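DUF192 domain-containing protein (Novosphingobium aromaticivorans, PDB 3M7A) is of unknown function, a DUF192-family protein that probably carries a signal sequence in its natural precursor. Local coordinates at residues Asp85-Gly90 with Met96-Asn101. Sequence-based numbering, arbitrary orientation.
Sequences DIIFVG and MNIAAN
Ile86 and Ala99 exchange two backbone hydrogen bonds, Ile86 N to Ala99 O at 2.9 Å and Ala99 N to Ile86 O at 2.8 Å, a hydrogen-bonded pair of the antiparallel hairpin formed by strands 84-89 and 95-102. Where the second strand turns away, a side chain takes over: Asp85 OD1 accepts Asn101 N at 2.8 Å in a nearly straight bond (176°), on its anti side and somewhat out of the carboxylate plane. Gly125 N, just ahead of helix 126-130, also bonds OD1, and Ala127 N in its first turn bonds OD2; replacing Asp85 by alanine is likely to leave all three N-H groups without this acceptor. Phe88 and Asn97 project from the same face of the sheet. Phe88 CB lies 3.4 Å from Asn97 OD1 and CG 3.7 Å; chi1 of -62° sets CG beside the backbone N and carries CD2 to Asn97 ND2, an oblique approach, ring and amide planes 2° apart. Asn97 O meets the ring edge in plane, 3.5 Å from CD2, and CE2 reaches Ala99 CB, 4.1 Å away. Asn97's amide is fixed by Ala113 N and Pro111 O. Selenomethionine Met96 curls its CE against Phe88 CB. Backbone bonds of Asp85 with Ile122 and Ile87 with Leu120 place strand 84-89 between strands 95-102 and 118-123, with Ile86 and Phe88 packing on Val119 and strand 110-112.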
ATOM      1  N   ASP A  85       2.784  -6.401   3.792  1.00  4.86           N
ATOM      2  CA  ASP A  85       3.976  -5.722   3.341  1.00  4.98           C
ATOM      3  C   ASP A  85       3.627  -4.232   3.218  1.00  4.53           C
ATOM      4  O   ASP A  85       2.609  -3.854   2.628  1.00  5.38           O
ATOM      5  CB  ASP A  85       4.442  -6.239   1.979  1.00  5.07           C
ATOM      6  CG  ASP A  85       5.041  -7.631   2.024  1.00  5.26           C
ATOM      7  OD1 ASP A  85       5.184  -8.219   3.118  1.00  5.22           O
ATOM      8  OD2 ASP A  85       5.398  -8.137   0.928  1.00  6.24           O
ATOM      9  N   ILE A  86       4.477  -3.401   3.817  1.00  4.70           N
ATOM     10  CA  ILE A  86       4.257  -1.960   3.873  1.00  4.45           C
ATOM     11  C   ILE A  86       5.315  -1.284   2.993  1.00  4.02           C
ATOM     12  O   ILE A  86       6.498  -1.288   3.305  1.00  5.76           O
ATOM     13  CB  ILE A  86       4.271  -1.424   5.312  1.00  5.47           C
ATOM     14  CG1 ILE A  86       3.320  -2.251   6.211  1.00  7.60           C
ATOM     15  CG2 ILE A  86       3.855   0.051   5.355  1.00  6.60           C
ATOM     16  CD1 ILE A  86       3.176  -1.720   7.654  1.00 10.62           C
ATOM     17  N   ILE A  87       4.847  -0.720   1.878  1.00  4.96           N
ATOM     18  CA  ILE A  87       5.713  -0.179   0.847  1.00  5.24           C
ATOM     19  C   ILE A  87       5.685   1.337   0.940  1.00  4.47           C
ATOM     20  O   ILE A  87       4.653   1.967   0.724  1.00  4.75           O
ATOM     21  CB  ILE A  87       5.198  -0.652  -0.540  1.00  5.53           C
ATOM     22  CG1 ILE A  87       5.145  -2.188  -0.640  1.00  6.77           C
ATOM     23  CG2 ILE A  87       6.019  -0.011  -1.664  1.00  6.27           C
ATOM     24  CD1 ILE A  87       4.320  -2.732  -1.801  1.00  7.80           C
ATOM     25  N   PHE A  88       6.813   1.928   1.312  1.00  4.39           N
ATOM     26  CA  PHE A  88       6.894   3.370   1.556  1.00  4.63           C
ATOM     27  C   PHE A  88       7.405   4.067   0.284  1.00  4.87           C
ATOM     28  O   PHE A  88       8.433   3.660  -0.288  1.00  6.23           O
ATOM     29  CB  PHE A  88       7.864   3.656   2.689  1.00  5.32           C
ATOM     30  CG  PHE A  88       7.474   3.058   4.008  1.00  5.51           C
ATOM     31  CD1 PHE A  88       6.612   3.715   4.871  1.00  7.29           C
ATOM     32  CD2 PHE A  88       7.985   1.846   4.423  1.00  7.46           C
ATOM     33  CE1 PHE A  88       6.297   3.190   6.104  1.00  9.21           C
ATOM     34  CE2 PHE A  88       7.638   1.297   5.663  1.00  6.93           C
ATOM     35  CZ  PHE A  88       6.809   1.979   6.501  1.00  7.41           C
ATOM     36  N   VAL A  89       6.683   5.101  -0.129  1.00  5.57           N
ATOM     37  CA  VAL A  89       6.918   5.772  -1.398  1.00  5.72           C
ATOM     38  C   VAL A  89       7.382   7.220  -1.132  1.00  5.05           C
ATOM     39  O   VAL A  89       6.744   7.966  -0.374  1.00  5.59           O
ATOM     40  CB  VAL A  89       5.639   5.755  -2.253  1.00  5.35           C
ATOM     41  CG1 VAL A  89       5.881   6.494  -3.578  1.00  6.36           C
ATOM     42  CG2 VAL A  89       5.131   4.338  -2.469  1.00  6.47           C
ATOM     43  N   GLY A  90       8.505   7.587  -1.750  1.00  5.62           N
ATOM     44  CA  GLY A  90       9.057   8.921  -1.642  1.00  6.11           C
ATOM     45  C   GLY A  90       8.470   9.947  -2.589  1.00  6.59           C
ATOM     46  O   GLY A  90       7.495   9.690  -3.303  1.00  6.65           O
HETATM   47  N   MSE A  96      10.977   3.687  -1.497  1.00  5.92           N
HETATM   48  CA  MSE A  96      12.174   3.893  -0.693  1.00  5.56           C
HETATM   49  C   MSE A  96      12.597   2.623   0.041  1.00  6.64           C
HETATM   50  O   MSE A  96      13.782   2.273   0.080  1.00  8.12           O
HETATM   51  CB  MSE A  96      11.945   4.984   0.355  1.00  6.42           C
HETATM   52  CG  MSE A  96      11.693   6.349  -0.229  1.00  7.78           C
HETATM   53 SE   MSE A  96      11.405   7.708   1.121  0.75  8.76          SE
HETATM   54  CE  MSE A  96       9.774   7.052   1.889  1.00  7.62           C
ATOM     55  N   ASN A  97      11.631   1.963   0.654  1.00  6.19           N
ATOM     56  CA  ASN A  97      11.882   0.837   1.501  1.00  5.98           C
ATOM     57  C   ASN A  97      10.563   0.096   1.718  1.00  5.51           C
ATOM     58  O   ASN A  97       9.459   0.634   1.490  1.00  5.78           O
ATOM     59  CB  ASN A  97      12.516   1.220   2.853  1.00  5.89           C
ATOM     60  CG  ASN A  97      11.596   2.002   3.772  1.00  6.72           C
ATOM     61  OD1 ASN A  97      11.163   3.115   3.443  1.00  6.84           O
ATOM     62  ND2 ASN A  97      11.334   1.441   4.947  1.00  8.78           N
ATOM     63  N   ILE A  98      10.683  -1.168   2.120  1.00  6.50           N
ATOM     64  CA  ILE A  98       9.545  -2.032   2.348  1.00  6.41           C
ATOM     65  C   ILE A  98       9.700  -2.644   3.743  1.00  5.89           C
ATOM     66  O   ILE A  98      10.767  -3.182   4.054  1.00  8.52           O
ATOM     67  CB  ILE A  98       9.484  -3.152   1.280  1.00  6.81           C
ATOM     68  CG1 ILE A  98       9.412  -2.563  -0.156  1.00  7.55           C
ATOM     69  CG2 ILE A  98       8.287  -4.092   1.568  1.00  7.34           C
ATOM     70  CD1 ILE A  98       9.507  -3.598  -1.249  1.00 10.30           C
ATOM     71  N   ALA A  99       8.653  -2.573   4.554  1.00  6.63           N
ATOM     72  CA  ALA A  99       8.577  -3.348   5.796  1.00  5.23           C
ATOM     73  C   ALA A  99       7.853  -4.637   5.428  1.00  6.04           C
ATOM     74  O   ALA A  99       6.627  -4.644   5.331  1.00  6.58           O
ATOM     75  CB  ALA A  99       7.863  -2.606   6.911  1.00  6.64           C
ATOM     76  N   ALA A 100       8.633  -5.666   5.080  1.00  6.25           N
ATOM     77  CA  ALA A 100       8.087  -6.924   4.600  1.00  6.59           C
ATOM     78  C   ALA A 100       7.612  -7.769   5.775  1.00  5.58           C
ATOM     79  O   ALA A 100       8.255  -7.797   6.835  1.00  7.02           O
ATOM     80  CB  ALA A 100       9.099  -7.700   3.764  1.00  8.65           C
ATOM     81  N   ASN A 101       6.511  -8.468   5.568  1.00  5.41           N
ATOM     82  CA  ASN A 101       6.027  -9.411   6.571  1.00  5.42           C
ATOM     83  C   ASN A 101       5.844  -8.767   7.946  1.00  6.37           C
ATOM     84  O   ASN A 101       6.173  -9.344   8.978  1.00  7.34           O
ATOM     85  CB  ASN A 101       6.919 -10.664   6.624  1.00  6.21           C
ATOM     86  CG  ASN A 101       7.114 -11.261   5.280  1.00  4.99           C
ATOM     87  OD1 ASN A 101       8.256 -11.346   4.769  1.00  8.66           O
ATOM     88  ND2 ASN A 101       6.046 -11.648   4.682  1.00  4.12           N
TER